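Local coordinates for phenylalanine ammonia-lyase (Rhodosporidium toruloides, PDB 1Y2M) that catalyses the non-oxidative deamination of L-phenylalanine to trans-cinnamate and of L-tyrosine to p-coumarate, working as a homotetramer built as a dimer of dimers, at the interface of chains A and B and the interface of chains A and C. Sequence-based numbering; all coordinates share one arbitrary frame. Chains: chain A/B/C, Phenylalanine ammonia-lyase.

Contact 1 and contact 3 lie about 26 Å apart, centre to centre of their C-alpha atoms, and belong to the same A–B interface; contact 2 joins chain A to chain C, about 50 Å from contact 1 and 45 Å from contact 3. No residue is shared. Helix 368-391 enters contact 1 from both chains, and strands 399-401 and 406-408, which follow it in sequence, give chain B its side of contact 3. Contact 2 instead pairs the 461-465 region with helix 126-138. Chain A thus uses separate surfaces for two neighbours, as a dimer of dimers requires, and each interface is two-fold symmetric.

Contact 1: the interface of chains A and B. Residues chain A 36-38, 377, 381; chain B 381, 384-385.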
loop_
_atom_site.group_PDB
_atom_site.type_symbol
_atom_site.label_atom_id
_atom_site.label_comp_id
_atom_site.label_asym_id
_atom_site.label_seq_id
_atom_site.Cartn_x
_atom_site.Cartn_y
_atom_site.Cartn_z
ATOM N N HIS A 36 -24.747 -5.402 -11.951
ATOM C CA HIS A 36 -23.803 -6.110 -11.050
ATOM C C HIS A 36 -22.964 -7.186 -11.736
ATOM O O HIS A 36 -21.948 -7.655 -11.183
ATOM C CB HIS A 36 -24.567 -6.734 -9.856
ATOM C CG HIS A 36 -25.093 -5.726 -8.887
ATOM N ND1 HIS A 36 -26.420 -5.354 -8.859
ATOM C CD2 HIS A 36 -24.498 -5.066 -7.869
ATOM C CE1 HIS A 36 -26.604 -4.463 -7.893
ATOM N NE2 HIS A 36 -25.450 -4.271 -7.284
ATOM N N LEU A 37 -23.372 -7.601 -12.918
ATOM C CA LEU A 37 -22.527 -8.444 -13.748
ATOM C C LEU A 37 -22.220 -7.866 -15.133
ATOM O O LEU A 37 -22.995 -7.061 -15.696
ATOM C CB LEU A 37 -23.251 -9.776 -13.973
ATOM C CG LEU A 37 -23.403 -10.455 -12.608
ATOM C CD1 LEU A 37 -24.664 -11.335 -12.549
ATOM C CD2 LEU A 37 -22.047 -11.128 -12.197
ATOM N N PRO A 38 -21.120 -8.336 -15.729
ATOM C CA PRO A 38 -20.913 -7.972 -17.146
ATOM C C PRO A 38 -22.091 -8.346 -18.084
ATOM O O PRO A 38 -22.594 -9.464 -18.039
ATOM C CB PRO A 38 -19.668 -8.782 -17.525
ATOM C CG PRO A 38 -18.943 -9.135 -16.155
ATOM C CD PRO A 38 -20.088 -9.253 -15.209
ATOM N N SER A 377 -16.082 -2.473 -16.408
ATOM C CA SER A 377 -17.067 -3.369 -15.790
ATOM C C SER A 377 -17.225 -3.020 -14.298
ATOM O O SER A 377 -18.345 -3.043 -13.759
ATOM C CB SER A 377 -16.705 -4.817 -15.949
ATOM O OG SER A 377 -17.798 -5.649 -15.549
ATOM N N HIS A 381 -20.547 -1.793 -12.361
ATOM C CA HIS A 381 -20.949 -2.449 -11.127
ATOM C C HIS A 381 -21.150 -1.439 -10.003
ATOM O O HIS A 381 -22.138 -1.499 -9.289
ATOM C CB HIS A 381 -19.865 -3.476 -10.725
ATOM C CG HIS A 381 -20.225 -4.286 -9.518
ATOM N ND1 HIS A 381 -20.002 -3.835 -8.237
ATOM C CD2 HIS A 381 -20.791 -5.507 -9.399
ATOM C CE1 HIS A 381 -20.457 -4.739 -7.381
ATOM N NE2 HIS A 381 -20.933 -5.763 -8.062
ATOM N N HIS B 381 -19.045 -11.408 -9.336
ATOM C CA HIS B 381 -18.542 -10.735 -10.540
ATOM C C HIS B 381 -17.268 -11.397 -11.069
ATOM O O HIS B 381 -17.169 -11.773 -12.271
ATOM C CB HIS B 381 -18.263 -9.263 -10.200
ATOM C CG HIS B 381 -17.896 -8.427 -11.385
ATOM N ND1 HIS B 381 -16.611 -8.371 -11.884
ATOM C CD2 HIS B 381 -18.629 -7.568 -12.134
ATOM C CE1 HIS B 381 -16.583 -7.519 -12.905
ATOM N NE2 HIS B 381 -17.782 -7.028 -13.077
ATOM N N ALA B 384 -18.002 -14.462 -12.933
ATOM C CA ALA B 384 -18.454 -14.237 -14.306
ATOM C C ALA B 384 -17.271 -13.939 -15.227
ATOM O O ALA B 384 -17.192 -14.473 -16.341
ATOM C CB ALA B 384 -19.435 -13.127 -14.339
ATOM N N VAL B 385 -16.333 -13.122 -14.753
ATOM C CA VAL B 385 -15.148 -12.741 -15.566
ATOM C C VAL B 385 -14.286 -13.976 -15.877
ATOM O O VAL B 385 -13.885 -14.247 -17.040
ATOM C CB VAL B 385 -14.354 -11.616 -14.864
ATOM C CG1 VAL B 385 -13.060 -11.357 -15.578
ATOM C CG2 VAL B 385 -15.207 -10.389 -14.715
#
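Two copies of helix 368-391 meet beside the two-fold axis of the A–B interface, where the imidazole of B:His381 enters between A:Ser377 and the loop A:His36 to A:Pro38. Its tip makes a hydrogen bond, NE2 to the A:Ser377 hydroxyl OG at 2.8 Å; which group donates is not decided, and both residue types can play either part. With CG of B:His381 anti to the backbone N (chi1 -173°), the ring is carried off its own helix toward the helix of chain A. The carbonyl O of A:His36 lies in the ring plane at its edge, 3.5 Å from CD2 of B:His381, and it also lies at the edge of the A:His381 ring. The two His381 side chains slide past each other in opposite directions, CD2 of A:His381 standing 4.0 Å from CD2 of B:His381. Apolar atoms complete the patch. A:Pro38 crosses the imidazole obliquely, its CD 3.8 Å from CD2 of B:His381, and its stiff ring suits a loop laid against a helix. A:Leu37 reaches out with one branch, CD2, which is 3.9 Å from CB of B:Ala384; the small alanine lets the leucine come close to the helix. CG2 of B:Val385 meets A:Pro38 at about a right angle. Repeated with the chains exchanged, the patch ties the N-terminal segment of one subunit and the central helices of both into the tetramer.

Contact 2: the interface of chains A and C. Residues chain A 462-465; chain C 129-130, 133-134.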
loop_
_atom_site.group_PDB
_atom_site.type_symbol
_atom_site.label_atom_id
_atom_site.label_comp_id
_atom_site.label_asym_id
_atom_site.label_seq_id
_atom_site.Cartn_x
_atom_site.Cartn_y
_atom_site.Cartn_z
ATOM N N SER A 462 16.548 22.185 -31.425
ATOM C CA SER A 462 17.679 22.604 -30.614
ATOM C C SER A 462 17.287 23.740 -29.657
ATOM O O SER A 462 17.932 23.921 -28.615
ATOM C CB SER A 462 18.866 23.007 -31.500
ATOM O OG SER A 462 18.585 24.169 -32.271
ATOM N N LEU A 463 16.247 24.499 -29.996
ATOM C CA LEU A 463 15.801 25.618 -29.171
ATOM C C LEU A 463 14.316 25.524 -28.827
ATOM O O LEU A 463 13.646 26.535 -28.494
ATOM C CB LEU A 463 16.149 26.961 -29.820
ATOM C CG LEU A 463 17.656 27.270 -29.748
ATOM C CD1 LEU A 463 18.009 28.431 -30.659
ATOM C CD2 LEU A 463 18.133 27.547 -28.321
ATOM N N SER A 464 13.794 24.293 -28.855
ATOM C CA SER A 464 12.374 24.106 -28.498
ATOM C C SER A 464 12.172 22.690 -27.964
ATOM O O SER A 464 12.416 21.734 -28.684
ATOM C CB SER A 464 11.468 24.333 -29.713
ATOM O OG SER A 464 10.084 24.176 -29.401
ATOM N N TYR A 465 11.720 22.581 -26.706
ATOM C CA TYR A 465 11.535 21.285 -26.029
ATOM C C TYR A 465 10.071 21.133 -25.622
ATOM O O TYR A 465 9.758 20.450 -24.652
ATOM C CB TYR A 465 12.494 21.144 -24.806
ATOM C CG TYR A 465 13.840 21.767 -25.073
ATOM C CD1 TYR A 465 14.650 21.296 -26.083
ATOM C CD2 TYR A 465 14.262 22.881 -24.360
ATOM C CE1 TYR A 465 15.888 21.922 -26.384
ATOM C CE2 TYR A 465 15.479 23.503 -24.633
ATOM C CZ TYR A 465 16.276 23.022 -25.664
ATOM O OH TYR A 465 17.487 23.657 -25.933
ATOM N N SER C 129 18.279 32.960 -25.626
ATOM C CA SER C 129 17.182 32.161 -26.187
ATOM C C SER C 129 17.117 30.770 -25.545
ATOM O O SER C 129 16.027 30.254 -25.223
ATOM C CB SER C 129 17.352 32.007 -27.715
ATOM O OG SER C 129 17.126 33.246 -28.358
ATOM N N LEU C 130 18.289 30.153 -25.358
ATOM C CA LEU C 130 18.333 28.826 -24.775
ATOM C C LEU C 130 17.740 28.793 -23.357
ATOM O O LEU C 130 16.985 27.889 -23.021
ATOM C CB LEU C 130 19.754 28.321 -24.741
ATOM C CG LEU C 130 19.937 26.963 -24.100
ATOM C CD1 LEU C 130 19.180 25.911 -24.890
ATOM C CD2 LEU C 130 21.423 26.626 -24.014
ATOM N N ALA C 133 13.956 28.798 -23.796
ATOM C CA ALA C 133 13.468 27.432 -24.192
ATOM C C ALA C 133 13.443 26.511 -22.975
ATOM O O ALA C 133 12.582 25.638 -22.846
ATOM C CB ALA C 133 14.344 26.848 -25.239
ATOM N N LEU C 134 14.384 26.694 -22.063
ATOM C CA LEU C 134 14.419 25.872 -20.868
ATOM C C LEU C 134 13.218 26.172 -20.027
ATOM O O LEU C 134 12.564 25.254 -19.529
ATOM C CB LEU C 134 15.720 26.065 -20.071
ATOM C CG LEU C 134 16.960 25.479 -20.766
ATOM C CD1 LEU C 134 18.275 25.906 -20.075
ATOM C CD2 LEU C 134 16.871 23.899 -20.882
HETATM O O HOH W 1 11.078 24.805 -25.074
#
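A:Tyr465 lays its phenol ring against helix 126-138 of chain C, meeting C:Leu130, C:Ala133 and C:Leu134. Rotation about CA–CB leaves CG roughly anti to the carbonyl carbon but short of fully staggered (chi1 -37°), and from CB the ring reaches the helix along its CD2–CE2 side. CD2 is 3.6 Å from the carbonyl O of C:Ala133. CE2, one step further, lies 3.6 Å from CB of C:Ala133 and also touches CD2 of C:Leu134; a methyl side chain is small enough to let the aromatic ring close on the helix backbone. Toward the tip, CZ and OH approach CD1 of C:Leu130, though the oxygen is modelled so near that methyl that the detail is doubtful. The hydroxyl OH donates to the carbonyl O of A:Ser462 at 2.7 Å, approaching from above the carbonyl plane, 40° out of it. That bond satisfies a phenol oxygen set among apolar groups and pins the ring within its own chain. At the other end, the backbone N of A:Tyr465 and the O of C:Ala133 each lie 2.8 Å from one bridging water. Beside the ring, branch CD2 of A:Leu463 packs 3.8 Å from CA of C:Leu130, the two leucines crossing at about a right angle. On chain A the site runs from 3-10 helix 461-463 into the loop before helix 468-484, which opens with the cinnamate-binding A:Lys468; on chain C it is one side of helix 126-138.

Contact 3: the interface of chains A and B. Residues chain A 312, 314-315, 345; chain B 401, 406, 408.
Contacts with flat groups dominate where A:Phe314 and A:His312 receive B:Asp401 and B:His408. With CG anti to the backbone N (chi1 -179°), A:Phe314 sends its phenyl toward chain B, a flat apolar face suited to a CH group: CB of B:Asp401 sits over it, 3.8 Å from the centroid, in a CH-pi contact, the carboxylate plane 15° from that of the ring. CE1 of B:His408 lies over the centre of the A:His312 ring, 3.6 Å above its plane. The flat B:His408 imidazole suits its narrow place, flanked toward the rim of each face by CB of A:Phe314 and by CG2 of B:Thr406 of its own chain. Among apolar contacts, CD2 of A:Phe314 reaches CD2 of B:His408 at 3.3 Å, and CD2 of A:Leu315 lies 3.4 Å from CB of B:His408. The poorly ordered A:His345 approaches B:Thr406 less securely. One hydrogen bond within chain A fixes the A:His312 ring: the backbone N of A:Phe314 donates to ND1 at 2.9 Å, so the N-H is probably on NE2, though protonation is not seen. Replacing A:Phe314 by an alanine keeps CB but would probably leave B:Asp401 CB without its face and a gap beside CD2 of B:His408. The patch anchors strands 399-401 and 406-408 against helix 314-318, helping hold the tetramer together.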
loop_
_atom_site.group_PDB
_atom_site.type_symbol
_atom_site.label_atom_id
_atom_site.label_comp_id
_atom_site.label_asym_id
_atom_site.label_seq_id
_atom_site.Cartn_x
_atom_site.Cartn_y
_atom_site.Cartn_z
ATOM N N HIS A 312 -10.854 -4.327 -34.321
ATOM C CA HIS A 312 -11.768 -5.137 -35.118
ATOM C C HIS A 312 -12.549 -6.121 -34.279
ATOM O O HIS A 312 -11.985 -6.741 -33.372
ATOM C CB HIS A 312 -10.965 -5.878 -36.165
ATOM C CG HIS A 312 -11.783 -6.538 -37.208
ATOM N ND1 HIS A 312 -12.540 -7.660 -36.949
ATOM C CD2 HIS A 312 -11.958 -6.255 -38.522
ATOM C CE1 HIS A 312 -13.167 -8.027 -38.054
ATOM N NE2 HIS A 312 -12.822 -7.200 -39.022
ATOM N N PHE A 314 -13.475 -9.110 -34.585
ATOM C CA PHE A 314 -12.986 -10.492 -34.502
ATOM C C PHE A 314 -12.126 -10.643 -33.237
ATOM O O PHE A 314 -12.149 -11.691 -32.597
ATOM C CB PHE A 314 -12.191 -10.913 -35.731
ATOM C CG PHE A 314 -11.721 -12.317 -35.653
ATOM C CD1 PHE A 314 -12.590 -13.368 -35.895
ATOM C CD2 PHE A 314 -10.422 -12.601 -35.322
ATOM C CE1 PHE A 314 -12.133 -14.685 -35.826
ATOM C CE2 PHE A 314 -9.989 -13.876 -35.253
ATOM C CZ PHE A 314 -10.809 -14.904 -35.477
ATOM N N LEU A 315 -11.420 -9.572 -32.885
ATOM C CA LEU A 315 -10.437 -9.597 -31.806
ATOM C C LEU A 315 -11.098 -9.426 -30.446
ATOM O O LEU A 315 -10.418 -9.409 -29.423
ATOM C CB LEU A 315 -9.414 -8.488 -32.047
ATOM C CG LEU A 315 -8.384 -8.847 -33.137
ATOM C CD1 LEU A 315 -7.509 -7.632 -33.315
ATOM C CD2 LEU A 315 -7.520 -10.111 -32.869
ATOM N N HIS A 345 -7.842 -1.670 -41.960
ATOM C CA HIS A 345 -7.692 -3.120 -42.192
ATOM C C HIS A 345 -8.319 -3.512 -43.522
ATOM O O HIS A 345 -7.738 -4.303 -44.274
ATOM C CB HIS A 345 -8.310 -3.937 -41.016
ATOM C CG HIS A 345 -8.956 -5.237 -41.430
ATOM N ND1 HIS A 345 -10.304 -5.342 -41.723
ATOM C CD2 HIS A 345 -8.443 -6.482 -41.592
ATOM C CE1 HIS A 345 -10.588 -6.592 -42.047
ATOM N NE2 HIS A 345 -9.478 -7.303 -41.975
ATOM N N ASP B 401 -8.908 -15.602 -38.730
ATOM C CA ASP B 401 -10.297 -15.633 -39.149
ATOM C C ASP B 401 -10.337 -16.342 -40.512
ATOM O O ASP B 401 -10.058 -15.736 -41.552
ATOM C CB ASP B 401 -10.876 -14.209 -39.270
ATOM C CG ASP B 401 -12.339 -14.193 -39.714
ATOM O OD1 ASP B 401 -12.879 -15.221 -40.195
ATOM O OD2 ASP B 401 -12.963 -13.125 -39.600
ATOM N N THR B 406 -8.285 -13.873 -42.947
ATOM C CA THR B 406 -7.541 -12.775 -42.375
ATOM C C THR B 406 -6.886 -13.183 -41.046
ATOM O O THR B 406 -7.431 -13.970 -40.277
ATOM C CB THR B 406 -8.474 -11.582 -42.132
ATOM O OG1 THR B 406 -9.111 -11.219 -43.372
ATOM C CG2 THR B 406 -7.705 -10.404 -41.592
ATOM N N HIS B 408 -5.382 -11.421 -37.591
ATOM C CA HIS B 408 -5.609 -10.177 -36.872
ATOM C C HIS B 408 -4.598 -10.031 -35.752
ATOM O O HIS B 408 -4.307 -10.978 -35.035
ATOM C CB HIS B 408 -7.018 -10.180 -36.260
ATOM C CG HIS B 408 -8.132 -10.169 -37.255
ATOM N ND1 HIS B 408 -8.704 -9.001 -37.707
ATOM C CD2 HIS B 408 -8.813 -11.177 -37.860
ATOM C CE1 HIS B 408 -9.672 -9.279 -38.564
ATOM N NE2 HIS B 408 -9.760 -10.595 -38.678
#